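Local atomic coordinates of delta-aminolevulinic acid dehydratase (Toxoplasma gondii ME49, PDB entry 3OBK), a protein that condenses two molecules of 5-aminolevulinic acid into the pyrrole porphobilinogen, an early step of tetrapyrrole (haem) biosynthesis, and assembles as an octamer. Residues T161-Q164 against L165-A169; G220-R223 against D224-S228; L270-L273 against D274-A277; A334-A337 against A338-M341. All coordinates share one frame; numbering follows the deposited sequence.

Overall arrangement
The four contacts follow one another along the chain without overlap, each on, or at the start of, a different helix of the TIM-type barrel domain. Interaction 1 lies on helix 158-175, between strands 130-135 and 179-182, and interaction 4 on helix 334-346, after strand 328-331; their centres are about 35 Å apart, on opposite sides of the chain's centre. Interaction 2, on short helix 220-226 after strand 206-213, sits at the product site, its centre about 22 Å from that of interaction 1. Interaction 3 opens helix 273-282. Each contact meets another subunit somewhere, interaction 3 most extensively, through seven residues, while interaction 2 alone touches porphobilinogen.

Interaction 1. Residues T161-Q164 against L165-A169; sequences TVHQ and LCKQA
Lys167 reaches back along its helix toward Gln164 and His163, three and four residues earlier. Its CB rests 3.5 Å from Gln164 O, and CG comes next to His163 O at 3.7 Å. Beyond CG the chain is extended, which carries CD past Gln164 OE1 at 4.0 Å and places CE over one face of the His163 ring, toward its rim. NZ stays 4.1 Å from Gln164 OE1; its polar partner is Tyr109 OH, through a weak hydrogen bond. The Gln164 side chain runs alongside the lysine in the same direction, bent at its second torsion (chi2 -54°), while its NE2 is hydrogen-bonded to Met104 O.

Further along the helix surface, Leu165 slants across Thr161, with CD1 4.1 Å from Thr161 CG2. The threonine hydroxyl faces away from this pair, hydrogen-bonded to Val157 O and Val148 N. One residue further, Cys166 SG packs 4.1 Å from Val162 CG1, and both side chains lie against Ala192 of helix 189-199. Four successive i to i+4 backbone bonds tie the turn together, the straightest from Gln168 N to Gln164 O (169°). Leu165 and Gln168 also touch Val135 of strand 130-135. This is the helix of a beta-alpha-beta crossover in a TIM barrel, packed on strand 130-135 and on helix 189-199.

Interaction 2. Residues G220-R223 against D224-S228; sequences GPFR and DALDS. With PBG (3-[5-(aminomethyl)-4-(carboxymethyl)-1H-pyrrol-3-yl]propanoic acid), chain L.
Asp224 follows Arg223 on the short helix 220-226 and turns its carboxylate back over the first turn, CG lying 3.5 Å from Gly220 O. Its backbone N is bonded to Gly220 O, while its carboxylate oxygens are taken up by His229 NE2 and Ser63 OG. Ala225 continues the helix with a bond from N to Pro221 O, its methyl packing on Phe51 of strand 46-53.

Leu226 backs the Phe222 ring: Leu226 CD2 comes 3.4 Å from Phe222 CZ, and Leu226 CD1 sits over the same face toward the rim. The opposite face carries the pyrrole of porphobilinogen, whose C3A lies over the ring centre. Phe222 CG is anti to the backbone N (chi1 175°), which stands the ring up between leucine and product; Phe93 meets it edge-to-face. Both Phe222 and Arg223 belong to the product pocket of the barrel. The guanidinium of Arg223 takes O2A of the product's acetate (carboxymethyl) arm at its edge, in plane, with Arg223 NH2 at 2.6 Å and a weak, bent bond from Arg223 NE at 3.0 Å, a fork that limits rotation of the group.

Asp227 turns to positive phi and ends the helix as the C-prime residue of a Schellman motif, its N weakly bonded to Asp224 O. Ser228 N completes the motif on a lone pair of Arg223 O, at 3.0 Å, while its OG lies 4.0 Å from Arg223 CG.

Interaction 3. Residues L270-L273 against D274-A277; sequences LPYL and DVLA
Tyr272 O is gripped by two backbone amides of the opening helical turn. Leu276 N approaches it at 3.0 Å in a nearly straight bond (170°), whereas Val275 N, at 2.9 Å, makes a weak and strongly bent one (123°). Leu273 O takes Ala277 N at 2.9 Å, so the regular i to i+4 pattern is established at once. Tyr272 holds the N-cap position of helix 273-282, which follows strand 263-267 of the barrel.

The Tyr272 ring presents its edge to Val275, whose CG2 lies near the ring plane, 4.4 Å from Tyr272 CD1. Tyr214 stacks on this ring. Leu273 and Leu276 run side by side in the same direction, CD2 of each 3.9 Å from the other; both rest on Ala324 of helix 310-324 in their own chain.

Asp274 is set differently: its CG stands between the backbone N and the carbonyl carbon (chi1 60°), which folds the carboxylate back over the start of the turn and brings OD1 to 3.5 Å from Tyr272 C. OD2 then forms a salt bridge to Arg323 of the second subunit, while Tyr272 OH is hydrogen-bonded to Glu316 of that subunit. The polar ends of Tyr272 and Asp274 thus find partners on the second subunit, where Leu273 also packs on Pro271; the negative carboxylate near the helix N-terminus would probably also be stabilised by the helix dipole.

Interaction 4. Residues A334-A337 against A338-M341; sequences AKEA and AKWM
Ala334 O to Ala338 N opens an unbroken run of four i to i+4 hydrogen bonds that ends with Met341 N on Ala337 O, at 2.9 Å. The turns belong to helix 334-346, which follows barrel strand 328-331 and is part of the helical layer outside the TIM-type barrel. Its small residues face inward: Ala334 and Ala337 pack on Leu46 of strand 46-53, and Ala337 also meets Leu318 of helix 310-324.

On the outer side, Glu336 and Trp340 cross at a slant. The indole lies with one face over the helix backbone, Glu336 O standing 3.2 Å above its plane toward the rim, and the same carbonyl accepts Trp340 N. With Glu336 CG anti to its own backbone N (chi1 -156°), the torsion lays CG over the face of the six-membered ring in a CH-pi contact, 3.9 Å from the centroid and 19° off the normal. Trp340 also touches Lys311 and Val314 of helix 310-324, joining neighbouring helices of the layer.

Glu336 also lies beside Lys339, pointing the same way, but OE2 and NZ remain 4.2 Å apart, beyond a salt bridge, so any attraction is probably modest. Lys335 turns instead to Glu78 and Glu81, with salt bridges to both. Met341 leads its tip away toward Pro43 of its own chain and Cys355 of a third subunit, while its CG rests 3.4 Å from Ala337 O.

Interaction 1. Residues T161-Q164 against L165-A169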
loop_
_atom_site.group_PDB
_atom_site.type_symbol
_atom_site.label_atom_id
_atom_site.label_comp_id
_atom_site.label_asym_id
_atom_site.label_seq_id
_atom_site.Cartn_x
_atom_site.Cartn_y
_atom_site.Cartn_z
ATOM N N THR A 161 32.640 21.262 10.870
ATOM C CA THR A 161 31.698 22.196 10.255
ATOM C C THR A 161 30.418 22.270 11.058
ATOM O O THR A 161 29.925 23.356 11.298
ATOM C CB THR A 161 31.410 21.858 8.787
ATOM O OG1 THR A 161 32.598 22.069 8.026
ATOM C CG2 THR A 161 30.275 22.744 8.233
ATOM N N VAL A 162 29.912 21.136 11.537
ATOM C CA VAL A 162 28.701 21.158 12.359
ATOM C C VAL A 162 28.901 22.027 13.615
ATOM O O VAL A 162 28.034 22.826 13.982
ATOM C CB VAL A 162 28.215 19.722 12.717
ATOM C CG1 VAL A 162 27.049 19.752 13.728
ATOM C CG2 VAL A 162 27.786 18.999 11.440
ATOM N N HIS A 163 30.064 21.908 14.247
ATOM C CA HIS A 163 30.360 22.716 15.436
ATOM C C HIS A 163 30.214 24.219 15.134
ATOM O O HIS A 163 29.576 24.940 15.910
ATOM C CB HIS A 163 31.759 22.388 15.947
ATOM C CG HIS A 163 32.071 22.940 17.312
ATOM N ND1 HIS A 163 31.101 23.224 18.260
ATOM C CD2 HIS A 163 33.264 23.203 17.902
ATOM C CE1 HIS A 163 31.685 23.656 19.367
ATOM N NE2 HIS A 163 32.995 23.637 19.180
ATOM N N GLN A 164 30.777 24.661 14.002
ATOM C CA GLN A 164 30.626 26.045 13.541
ATOM C C GLN A 164 29.169 26.412 13.297
ATOM O O GLN A 164 28.719 27.498 13.682
ATOM C CB GLN A 164 31.406 26.305 12.246
ATOM C CG GLN A 164 32.932 26.139 12.291
ATOM C CD GLN A 164 33.604 26.950 13.382
ATOM O OE1 GLN A 164 33.543 26.588 14.537
ATOM N NE2 GLN A 164 34.255 28.042 13.011
ATOM N N LEU A 165 28.423 25.519 12.651
ATOM C CA LEU A 165 27.013 25.805 12.355
ATOM C C LEU A 165 26.170 25.898 13.627
ATOM O O LEU A 165 25.189 26.673 13.676
ATOM C CB LEU A 165 26.420 24.735 11.457
ATOM C CG LEU A 165 27.065 24.528 10.102
ATOM C CD1 LEU A 165 26.435 23.321 9.420
ATOM C CD2 LEU A 165 26.941 25.776 9.281
ATOM N N CYS A 166 26.541 25.120 14.649
ATOM C CA CYS A 166 25.890 25.230 15.946
ATOM C C CYS A 166 26.117 26.610 16.546
ATOM O O CYS A 166 25.186 27.211 17.103
ATOM C CB CYS A 166 26.341 24.140 16.906
ATOM S SG CYS A 166 25.713 22.482 16.440
ATOM N N LYS A 167 27.319 27.144 16.395
ATOM C CA LYS A 167 27.586 28.467 16.933
ATOM C C LYS A 167 26.795 29.487 16.158
ATOM O O LYS A 167 26.193 30.354 16.746
ATOM C CB LYS A 167 29.071 28.825 16.873
ATOM C CG LYS A 167 29.960 28.060 17.842
ATOM C CD LYS A 167 31.389 28.352 17.457
ATOM C CE LYS A 167 32.409 27.773 18.387
ATOM N NZ LYS A 167 33.707 28.510 18.159
ATOM N N GLN A 168 26.807 29.366 14.837
ATOM C CA GLN A 168 26.047 30.239 13.966
ATOM C C GLN A 168 24.580 30.230 14.288
ATOM O O GLN A 168 23.974 31.306 14.396
ATOM C CB GLN A 168 26.206 29.879 12.491
ATOM C CG GLN A 168 25.541 30.898 11.554
ATOM C CD GLN A 168 25.667 30.536 10.105
ATOM O OE1 GLN A 168 25.954 29.391 9.770
ATOM N NE2 GLN A 168 25.466 31.509 9.232
ATOM N N ALA A 169 24.000 29.044 14.420
ATOM C CA ALA A 169 22.557 28.964 14.735
ATOM C C ALA A 169 22.215 29.622 16.079
ATOM O O ALA A 169 21.163 30.233 16.195
ATOM C CB ALA A 169 22.007 27.490 14.682
#

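Interaction 2. Residues G220-R223 against D224-S228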
loop_
_atom_site.group_PDB
_atom_site.type_symbol
_atom_site.label_atom_id
_atom_site.label_comp_id
_atom_site.label_asym_id
_atom_site.label_seq_id
_atom_site.Cartn_x
_atom_site.Cartn_y
_atom_site.Cartn_z
ATOM N N GLY A 220 23.779 30.048 -9.571
ATOM C CA GLY A 220 24.822 30.986 -9.974
ATOM C C GLY A 220 24.556 32.434 -9.598
ATOM O O GLY A 220 25.437 33.097 -9.051
ATOM N N PRO A 221 23.363 32.945 -9.936
ATOM C CA PRO A 221 23.073 34.347 -9.625
ATOM C C PRO A 221 23.051 34.639 -8.129
ATOM O O PRO A 221 23.472 35.715 -7.716
ATOM C CB PRO A 221 21.704 34.584 -10.279
ATOM C CG PRO A 221 21.647 33.573 -11.384
ATOM C CD PRO A 221 22.390 32.375 -10.884
ATOM N N PHE A 222 22.604 33.683 -7.319
ATOM C CA PHE A 222 22.751 33.837 -5.876
ATOM C C PHE A 222 24.254 34.068 -5.500
ATOM O O PHE A 222 24.581 34.978 -4.726
ATOM C CB PHE A 222 22.162 32.619 -5.156
ATOM C CG PHE A 222 22.369 32.616 -3.649
ATOM C CD1 PHE A 222 23.563 32.151 -3.098
ATOM C CD2 PHE A 222 21.341 33.020 -2.795
ATOM C CE1 PHE A 222 23.736 32.115 -1.733
ATOM C CE2 PHE A 222 21.483 32.985 -1.424
ATOM C CZ PHE A 222 22.688 32.563 -0.879
ATOM N N ARG A 223 25.146 33.249 -6.060
ATOM C CA ARG A 223 26.558 33.368 -5.765
ATOM C C ARG A 223 27.173 34.667 -6.308
ATOM O O ARG A 223 28.178 35.135 -5.790
ATOM C CB ARG A 223 27.308 32.141 -6.286
ATOM C CG ARG A 223 26.949 30.858 -5.528
ATOM C CD ARG A 223 27.516 29.637 -6.196
ATOM N NE ARG A 223 27.076 28.381 -5.580
ATOM C CZ ARG A 223 27.182 27.190 -6.166
ATOM N NH1 ARG A 223 27.706 27.078 -7.388
ATOM N NH2 ARG A 223 26.757 26.096 -5.549
ATOM N N ASP A 224 26.575 35.258 -7.340
ATOM C CA ASP A 224 26.978 36.599 -7.747
ATOM C C ASP A 224 26.559 37.579 -6.661
ATOM O O ASP A 224 27.336 38.461 -6.295
ATOM C CB ASP A 224 26.345 37.005 -9.078
ATOM C CG ASP A 224 26.795 36.128 -10.256
ATOM O OD1 ASP A 224 27.888 35.510 -10.174
ATOM O OD2 ASP A 224 26.049 36.065 -11.273
ATOM N N ALA A 225 25.341 37.411 -6.131
ATOM C CA ALA A 225 24.791 38.326 -5.113
ATOM C C ALA A 225 25.664 38.411 -3.864
ATOM O O ALA A 225 25.933 39.519 -3.354
ATOM C CB ALA A 225 23.369 37.965 -4.738
ATOM N N LEU A 226 26.118 37.250 -3.388
ATOM C CA LEU A 226 27.000 37.181 -2.202
ATOM C C LEU A 226 28.504 37.223 -2.495
ATOM O O LEU A 226 29.323 37.296 -1.564
ATOM C CB LEU A 226 26.703 35.916 -1.419
ATOM C CG LEU A 226 25.512 35.951 -0.487
ATOM C CD1 LEU A 226 24.312 36.488 -1.225
ATOM C CD2 LEU A 226 25.251 34.559 0.129
ATOM N N ASP A 227 28.857 37.151 -3.775
ATOM C CA ASP A 227 30.254 37.027 -4.218
ATOM C C ASP A 227 30.907 35.813 -3.549
ATOM O O ASP A 227 31.906 35.914 -2.865
ATOM C CB ASP A 227 31.035 38.325 -3.953
ATOM C CG ASP A 227 32.376 38.367 -4.668
ATOM O OD1 ASP A 227 32.544 37.767 -5.742
ATOM O OD2 ASP A 227 33.287 39.001 -4.129
ATOM N N SER A 228 30.305 34.653 -3.753
ATOM C CA SER A 228 30.627 33.492 -2.931
ATOM C C SER A 228 30.848 32.253 -3.785
ATOM O O SER A 228 30.722 31.129 -3.320
ATOM C CB SER A 228 29.538 33.288 -1.861
ATOM O OG SER A 228 28.273 33.073 -2.444
HETATM C CHA PBG L . 24.245 28.645 0.742
HETATM C C1A PBG L . 23.047 28.944 -0.099
HETATM C C2A PBG L . 22.972 28.871 -1.487
HETATM C C3A PBG L . 21.678 29.230 -1.817
HETATM C C4A PBG L . 20.989 29.421 -0.633
HETATM N NA PBG L . 21.842 29.272 0.390
HETATM C C5A PBG L . 24.085 28.643 -2.481
HETATM C C6A PBG L . 24.681 27.303 -2.517
HETATM O O1A PBG L . 24.496 26.573 -1.507
HETATM O O2A PBG L . 25.407 26.964 -3.479
HETATM C C7A PBG L . 21.154 29.375 -3.193
HETATM C C8A PBG L . 19.843 30.052 -3.344
HETATM C C9A PBG L . 19.438 30.482 -4.692
HETATM O O3A PBG L . 18.602 31.377 -4.771
HETATM O O4A PBG L . 20.075 30.209 -5.721
HETATM N N1 PBG L . 24.188 27.523 1.622
#

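Interaction 3. Residues L270-L273 against D274-A277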
loop_
_atom_site.group_PDB
_atom_site.type_symbol
_atom_site.label_atom_id
_atom_site.label_comp_id
_atom_site.label_asym_id
_atom_site.label_seq_id
_atom_site.Cartn_x
_atom_site.Cartn_y
_atom_site.Cartn_z
ATOM N N LEU A 270 11.353 24.113 -9.486
ATOM C CA LEU A 270 10.623 23.492 -10.578
ATOM C C LEU A 270 11.291 22.217 -11.083
ATOM O O LEU A 270 10.622 21.214 -11.296
ATOM C CB LEU A 270 10.431 24.472 -11.745
ATOM C CG LEU A 270 9.394 25.553 -11.521
ATOM C CD1 LEU A 270 9.246 26.369 -12.800
ATOM C CD2 LEU A 270 8.060 24.956 -11.085
ATOM N N PRO A 271 12.608 22.236 -11.269
ATOM C CA PRO A 271 13.183 20.975 -11.712
ATOM C C PRO A 271 13.222 19.868 -10.669
ATOM O O PRO A 271 13.799 18.845 -10.949
ATOM C CB PRO A 271 14.614 21.346 -12.132
ATOM C CG PRO A 271 14.683 22.827 -12.123
ATOM C CD PRO A 271 13.602 23.313 -11.210
ATOM N N TYR A 272 12.653 20.054 -9.485
ATOM C CA TYR A 272 12.666 18.989 -8.461
ATOM C C TYR A 272 11.272 18.675 -7.894
ATOM O O TYR A 272 11.129 18.108 -6.803
ATOM C CB TYR A 272 13.709 19.337 -7.392
ATOM C CG TYR A 272 15.099 19.320 -7.988
ATOM C CD1 TYR A 272 15.828 18.142 -8.061
ATOM C CD2 TYR A 272 15.652 20.470 -8.567
ATOM C CE1 TYR A 272 17.101 18.104 -8.639
ATOM C CE2 TYR A 272 16.930 20.446 -9.172
ATOM C CZ TYR A 272 17.640 19.250 -9.213
ATOM O OH TYR A 272 18.875 19.193 -9.819
ATOM N N LEU A 273 10.233 19.017 -8.666
ATOM C CA LEU A 273 8.852 18.852 -8.204
ATOM C C LEU A 273 8.564 17.391 -7.937
ATOM O O LEU A 273 7.785 17.071 -7.069
ATOM C CB LEU A 273 7.833 19.466 -9.174
ATOM C CG LEU A 273 7.835 21.010 -9.446
ATOM C CD1 LEU A 273 6.716 21.426 -10.413
ATOM C CD2 LEU A 273 7.782 21.815 -8.145
ATOM N N ASP A 274 9.233 16.495 -8.645
ATOM C CA ASP A 274 9.096 15.052 -8.354
ATOM C C ASP A 274 9.588 14.689 -6.958
ATOM O O ASP A 274 8.984 13.845 -6.292
ATOM C CB ASP A 274 9.807 14.157 -9.388
ATOM C CG ASP A 274 11.269 14.423 -9.462
ATOM O OD1 ASP A 274 11.604 15.623 -9.586
ATOM O OD2 ASP A 274 12.091 13.474 -9.406
ATOM N N VAL A 275 10.687 15.278 -6.535
ATOM C CA VAL A 275 11.218 14.988 -5.225
ATOM C C VAL A 275 10.319 15.620 -4.169
ATOM O O VAL A 275 10.033 15.020 -3.140
ATOM C CB VAL A 275 12.650 15.520 -5.101
ATOM C CG1 VAL A 275 13.218 15.280 -3.676
ATOM C CG2 VAL A 275 13.504 14.867 -6.156
ATOM N N LEU A 276 9.871 16.838 -4.453
ATOM C CA LEU A 276 8.936 17.547 -3.603
ATOM C C LEU A 276 7.702 16.700 -3.365
ATOM O O LEU A 276 7.319 16.506 -2.220
ATOM C CB LEU A 276 8.555 18.898 -4.235
ATOM C CG LEU A 276 7.601 19.804 -3.483
ATOM C CD1 LEU A 276 8.178 20.276 -2.156
ATOM C CD2 LEU A 276 7.247 21.013 -4.348
ATOM N N ALA A 277 7.082 16.188 -4.430
ATOM C CA ALA A 277 5.851 15.389 -4.288
ATOM C C ALA A 277 6.111 14.112 -3.529
ATOM O O ALA A 277 5.287 13.686 -2.735
ATOM C CB ALA A 277 5.225 15.070 -5.611
#

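Interaction 4. Residues A334-A337 against A338-M341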
loop_
_atom_site.group_PDB
_atom_site.type_symbol
_atom_site.label_atom_id
_atom_site.label_comp_id
_atom_site.label_asym_id
_atom_site.label_seq_id
_atom_site.Cartn_x
_atom_site.Cartn_y
_atom_site.Cartn_z
ATOM N N ALA A 334 8.153 36.796 -4.673
ATOM C CA ALA A 334 7.127 36.761 -3.631
ATOM C C ALA A 334 6.418 38.085 -3.539
ATOM O O ALA A 334 5.197 38.141 -3.602
ATOM C CB ALA A 334 7.723 36.405 -2.312
ATOM N N LYS A 335 7.183 39.167 -3.436
ATOM C CA LYS A 335 6.557 40.482 -3.342
ATOM C C LYS A 335 5.729 40.763 -4.580
ATOM O O LYS A 335 4.608 41.273 -4.512
ATOM C CB LYS A 335 7.595 41.580 -3.148
ATOM C CG LYS A 335 6.976 42.971 -2.997
ATOM C CD LYS A 335 8.012 44.078 -2.902
ATOM C CE LYS A 335 8.506 44.589 -4.280
ATOM N NZ LYS A 335 9.712 45.492 -4.205
ATOM N N GLU A 336 6.275 40.429 -5.728
ATOM C CA GLU A 336 5.600 40.798 -6.944
ATOM C C GLU A 336 4.313 40.012 -7.093
ATOM O O GLU A 336 3.304 40.556 -7.525
ATOM C CB GLU A 336 6.495 40.568 -8.134
ATOM C CG GLU A 336 6.107 41.442 -9.310
ATOM C CD GLU A 336 6.897 42.711 -9.330
ATOM O OE1 GLU A 336 8.100 42.623 -9.664
ATOM O OE2 GLU A 336 6.324 43.757 -9.011
ATOM N N ALA A 337 4.328 38.744 -6.688
ATOM C CA ALA A 337 3.114 37.925 -6.789
ATOM C C ALA A 337 2.007 38.461 -5.869
ATOM O O ALA A 337 0.816 38.595 -6.274
ATOM C CB ALA A 337 3.413 36.441 -6.483
ATOM N N ALA A 338 2.398 38.771 -4.637
ATOM C CA ALA A 338 1.438 39.243 -3.649
ATOM C C ALA A 338 0.827 40.549 -4.159
ATOM O O ALA A 338 -0.380 40.788 -4.031
ATOM C CB ALA A 338 2.097 39.412 -2.268
ATOM N N LYS A 339 1.663 41.365 -4.787
ATOM C CA LYS A 339 1.207 42.654 -5.249
ATOM C C LYS A 339 0.161 42.456 -6.320
ATOM O O LYS A 339 -0.882 43.088 -6.289
ATOM C CB LYS A 339 2.379 43.475 -5.773
ATOM C CG LYS A 339 2.076 44.919 -6.093
ATOM C CD LYS A 339 3.370 45.620 -6.506
ATOM C CE LYS A 339 3.121 46.914 -7.254
ATOM N NZ LYS A 339 4.350 47.286 -7.992
ATOM N N TRP A 340 0.432 41.567 -7.263
ATOM C CA TRP A 340 -0.516 41.301 -8.306
ATOM C C TRP A 340 -1.815 40.817 -7.716
ATOM O O TRP A 340 -2.895 41.232 -8.117
ATOM C CB TRP A 340 0.025 40.259 -9.260
ATOM C CG TRP A 340 1.077 40.764 -10.181
ATOM C CD1 TRP A 340 1.135 41.995 -10.781
ATOM C CD2 TRP A 340 2.205 40.033 -10.658
ATOM N NE1 TRP A 340 2.239 42.072 -11.582
ATOM C CE2 TRP A 340 2.909 40.877 -11.529
ATOM C CE3 TRP A 340 2.677 38.743 -10.440
ATOM C CZ2 TRP A 340 4.067 40.474 -12.175
ATOM C CZ3 TRP A 340 3.832 38.341 -11.073
ATOM C CH2 TRP A 340 4.515 39.195 -11.931
ATOM N N MET A 341 -1.711 39.924 -6.752
ATOM C CA MET A 341 -2.894 39.397 -6.116
ATOM C C MET A 341 -3.659 40.507 -5.413
ATOM O O MET A 341 -4.893 40.589 -5.549
ATOM C CB MET A 341 -2.524 38.276 -5.144
ATOM C CG MET A 341 -2.107 36.989 -5.833
ATOM S SD MET A 341 -1.551 35.688 -4.712
ATOM C CE MET A 341 -3.094 35.320 -3.946
#